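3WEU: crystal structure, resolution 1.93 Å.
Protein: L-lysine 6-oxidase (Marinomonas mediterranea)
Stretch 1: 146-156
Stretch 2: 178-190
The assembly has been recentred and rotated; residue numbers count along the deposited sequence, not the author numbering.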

# COMPACT_ATOMS: atom_id res chain seq x y z
N GLY A 146 49.02 18.75 0.71
CA GLY A 146 50.11 18.20 -0.10
C GLY A 146 49.70 17.93 -1.55
O GLY A 146 48.62 18.34 -2.05
N VAL A 147 50.58 17.19 -2.21
CA VAL A 147 50.46 16.88 -3.63
C VAL A 147 49.61 15.67 -3.85
O VAL A 147 49.88 14.59 -3.34
CB VAL A 147 51.88 16.67 -4.23
CG1 VAL A 147 51.78 16.25 -5.65
CG2 VAL A 147 52.67 17.96 -4.06
N MET A 148 48.53 15.83 -4.63
CA MET A 148 47.72 14.68 -5.02
C MET A 148 47.31 13.78 -3.84
O MET A 148 47.33 12.58 -3.93
CB MET A 148 48.45 13.85 -6.08
CG MET A 148 48.78 14.64 -7.34
SD MET A 148 47.26 15.09 -8.24
CE MET A 148 46.55 13.50 -8.50
N ALA A 149 46.75 14.39 -2.81
CA ALA A 149 46.17 13.68 -1.69
C ALA A 149 44.73 13.25 -1.97
O ALA A 149 44.06 13.87 -2.81
CB ALA A 149 46.21 14.57 -0.46
N THR A 150 44.29 12.19 -1.32
CA THR A 150 42.91 11.72 -1.41
C THR A 150 42.51 11.18 -0.07
O THR A 150 43.20 10.31 0.47
CB THR A 150 42.76 10.59 -2.40
OG1 THR A 150 43.19 11.00 -3.69
CG2 THR A 150 41.31 10.19 -2.54
N VAL A 151 41.41 11.67 0.50
CA VAL A 151 40.80 11.04 1.69
C VAL A 151 39.28 11.00 1.61
O VAL A 151 38.63 12.01 1.32
CB VAL A 151 41.29 11.71 2.98
CG1 VAL A 151 41.10 13.15 2.96
CG2 VAL A 151 40.59 11.14 4.21
N GLU A 152 38.70 9.84 1.83
CA GLU A 152 37.25 9.68 1.84
C GLU A 152 36.67 10.30 3.10
O GLU A 152 37.25 10.25 4.19
CB GLU A 152 36.92 8.20 1.74
CG GLU A 152 35.52 7.91 1.26
CD GLU A 152 35.21 8.36 -0.18
OE1 GLU A 152 36.17 8.76 -0.93
OE2 GLU A 152 34.01 8.17 -0.57
N ILE A 153 35.50 10.88 2.98
CA ILE A 153 34.73 11.22 4.18
C ILE A 153 33.88 10.00 4.50
O ILE A 153 32.68 9.93 4.24
CB ILE A 153 33.86 12.49 3.96
CG1 ILE A 153 34.67 13.67 3.42
CG2 ILE A 153 33.19 12.95 5.23
CD1 ILE A 153 33.74 14.75 2.81
N SER A 154 34.50 9.02 5.15
CA SER A 154 33.93 7.69 5.27
C SER A 154 33.54 7.34 6.70
O SER A 154 34.16 7.82 7.61
CB SER A 154 34.98 6.69 4.83
OG SER A 154 34.58 5.37 5.08
N ILE A 155 32.63 6.39 6.82
CA ILE A 155 32.26 5.84 8.15
C ILE A 155 33.41 5.06 8.67
O ILE A 155 33.46 4.83 9.85
CB ILE A 155 31.03 4.96 8.13
CG1 ILE A 155 31.25 3.68 7.34
CG2 ILE A 155 29.85 5.79 7.69
CD1 ILE A 155 30.11 2.68 7.49
N ASN A 156 34.37 4.71 7.81
CA ASN A 156 35.55 3.93 8.25
C ASN A 156 36.80 4.77 8.60
O ASN A 156 37.82 4.22 8.93
CB ASN A 156 35.87 2.89 7.18
CG ASN A 156 34.75 1.89 7.03
OD1 ASN A 156 34.18 1.46 8.01
ND2 ASN A 156 34.41 1.53 5.81
N HIS A 178 23.33 0.41 2.24
CA HIS A 178 24.52 0.61 3.11
C HIS A 178 25.17 1.93 2.95
O HIS A 178 25.90 2.14 2.01
CB HIS A 178 25.58 -0.48 2.86
CG HIS A 178 25.11 -1.84 3.28
ND1 HIS A 178 24.73 -2.82 2.38
CD2 HIS A 178 24.85 -2.35 4.51
CE1 HIS A 178 24.29 -3.88 3.03
NE2 HIS A 178 24.35 -3.61 4.33
N PHE A 179 24.91 2.82 3.88
CA PHE A 179 25.57 4.13 3.84
C PHE A 179 27.04 4.01 4.23
O PHE A 179 27.37 3.39 5.22
CB PHE A 179 24.88 5.12 4.80
CG PHE A 179 25.58 6.40 4.86
CD1 PHE A 179 25.40 7.34 3.86
CD2 PHE A 179 26.54 6.64 5.82
CE1 PHE A 179 26.15 8.52 3.87
CE2 PHE A 179 27.29 7.77 5.83
CZ PHE A 179 27.10 8.74 4.85
N GLU A 180 27.92 4.68 3.51
CA GLU A 180 29.34 4.59 3.76
C GLU A 180 30.10 5.90 3.72
O GLU A 180 31.13 6.01 4.34
CB GLU A 180 29.98 3.66 2.72
CG GLU A 180 29.93 2.21 3.15
CD GLU A 180 30.51 1.28 2.10
OE1 GLU A 180 31.08 0.25 2.47
OE2 GLU A 180 30.39 1.57 0.90
N SER A 181 29.64 6.88 2.94
CA SER A 181 30.43 8.02 2.67
C SER A 181 29.57 9.26 2.34
O SER A 181 28.55 9.16 1.67
CB SER A 181 31.35 7.74 1.49
OG SER A 181 32.16 8.87 1.20
N LEU A 182 30.11 10.41 2.68
CA LEU A 182 29.58 11.71 2.25
C LEU A 182 30.35 12.35 1.08
O LEU A 182 29.97 13.37 0.53
CB LEU A 182 29.61 12.60 3.45
CG LEU A 182 28.26 12.87 4.21
CD1 LEU A 182 26.95 12.18 3.89
CD2 LEU A 182 28.51 13.52 5.54
N GLY A 183 31.50 11.78 0.76
CA GLY A 183 32.25 12.18 -0.39
C GLY A 183 33.74 12.00 -0.22
O GLY A 183 34.17 11.12 0.51
N THR A 184 34.50 12.81 -0.94
CA THR A 184 35.95 12.61 -1.06
C THR A 184 36.66 13.96 -1.10
O THR A 184 36.23 14.87 -1.83
CB THR A 184 36.26 11.85 -2.37
OG1 THR A 184 35.42 10.69 -2.54
CG2 THR A 184 37.72 11.45 -2.45
N LEU A 185 37.75 14.14 -0.36
CA LEU A 185 38.59 15.32 -0.46
C LEU A 185 39.85 14.93 -1.21
O LEU A 185 40.38 13.81 -1.04
CB LEU A 185 39.07 15.86 0.90
CG LEU A 185 38.00 16.23 1.89
CD1 LEU A 185 38.62 16.96 3.06
CD2 LEU A 185 36.90 17.08 1.21
N ARG A 186 40.26 15.79 -2.13
CA ARG A 186 41.52 15.61 -2.81
C ARG A 186 42.31 16.91 -2.81
O ARG A 186 41.74 17.99 -2.55
CB ARG A 186 41.30 15.19 -4.24
CG ARG A 186 40.92 13.77 -4.41
CD ARG A 186 40.57 13.49 -5.87
NE ARG A 186 40.43 12.05 -6.16
CZ ARG A 186 41.38 11.26 -6.68
NH1 ARG A 186 42.61 11.67 -6.90
NH2 ARG A 186 41.11 10.00 -6.92
N THR A 187 43.57 16.83 -3.20
CA THR A 187 44.33 17.95 -3.63
C THR A 187 44.85 17.64 -5.00
O THR A 187 45.00 16.48 -5.36
CB THR A 187 45.53 18.32 -2.76
OG1 THR A 187 46.38 17.17 -2.65
CG2 THR A 187 45.05 18.88 -1.36
N ASP A 188 45.15 18.70 -5.73
CA ASP A 188 45.69 18.60 -7.09
C ASP A 188 47.21 18.62 -6.91
O ASP A 188 47.72 18.48 -5.76
CB ASP A 188 45.17 19.69 -8.05
CG ASP A 188 45.74 21.06 -7.81
OD1 ASP A 188 46.50 21.29 -6.83
OD2 ASP A 188 45.38 21.99 -8.59
N SER A 189 47.93 18.67 -8.02
CA SER A 189 49.38 18.58 -7.98
C SER A 189 50.07 19.74 -7.28
O SER A 189 51.25 19.67 -6.98
CB SER A 189 49.96 18.33 -9.38
OG SER A 189 49.83 19.47 -10.14
N GLN A 190 49.36 20.84 -7.03
CA GLN A 190 49.91 22.02 -6.36
C GLN A 190 49.26 22.32 -5.02
O GLN A 190 49.49 23.40 -4.44
CB GLN A 190 49.79 23.24 -7.26
CG GLN A 190 50.67 23.14 -8.51
CD GLN A 190 50.49 24.27 -9.49
OE1 GLN A 190 49.48 24.38 -10.19
NE2 GLN A 190 51.49 25.15 -9.55
O HOH W 1 44.18 13.74 -5.56

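The two stretches run antiparallel: strand 150-154 lies against strand 183-187 at 156° between their N-to-C directions, and hydrogen bonds extend the pairing beyond the strand at both ends.

The contact opens with a side chain doing backbone work. Thr187 OG1 donates to Gly146 O at 2.6 Å and accepts from Ala149 N at 2.8 Å, so one hydroxyl holds both ends of the turn that carries Val147 and Met148. Gly146 has phi/psi of 93/-168, where a CB would jam against the preceding carbonyl. Met148 N reaches Asp188 O at 3.0 Å, nearly straight at 174°, while the Met148 side chain folds back so that SD comes to 3.6 Å from Ser189 N.

At Ala149 the backbone bonding leads into the strand, with Thr187 N donating to Ala149 O at 3.0 Å. The same carbonyl receives a bond from water 1 (Ala149 O to water O, 2.8 Å); that water also donates to Thr187 O and accepts from Arg186 NH1, both at 2.9 Å, tying the arginine's end back to the backbone. Thr150 pairs with Arg186 without backbone hydrogen bonds, and its OG1 sits over one face of the guanidinium.

Val151 and Leu185 form the reciprocal pair: Val151 N to Leu185 O is 2.8 Å and Leu185 N to Val151 O is 2.9 Å. Their side chains share a face, where Val151 CG1 meets Leu185 CB at 4.0 Å.

Glu152 projects from the other face, with Thr184 as its cross-strand partner. Its carboxylate takes two hydroxyl bonds, from Thr184 OG1 to OE1 at 2.6 Å and from Ser181 OG to OE2 at 2.7 Å. The chi2 of 64° bends the chain so that its end comes nearer the other stretch. The rule is to give an acid on a strand face donors enough: OE2 is also bonded elsewhere in the structure.

Ile153, buried, returns to the face of Val151 and has the largest area covered by the other stretch. Ile153 N bonds Gly183 O at 2.8 Å, but Ile153 O takes Leu182 N at 3.0 Å, where the chain turns a corner. Apolar contacts flank these bonds: Ile153 CG2 to Leu182 CB at 4.0 Å and Ile153 CD1 to Leu185 CD2 at 4.2 Å. Gly183, at phi 150°, adopts a backbone that calls for glycine.

Past Ser154, Ile155 N bonds Glu180 O at 2.9 Å. Ile155 CG2 packs on Phe179 CE2 at 3.7 Å.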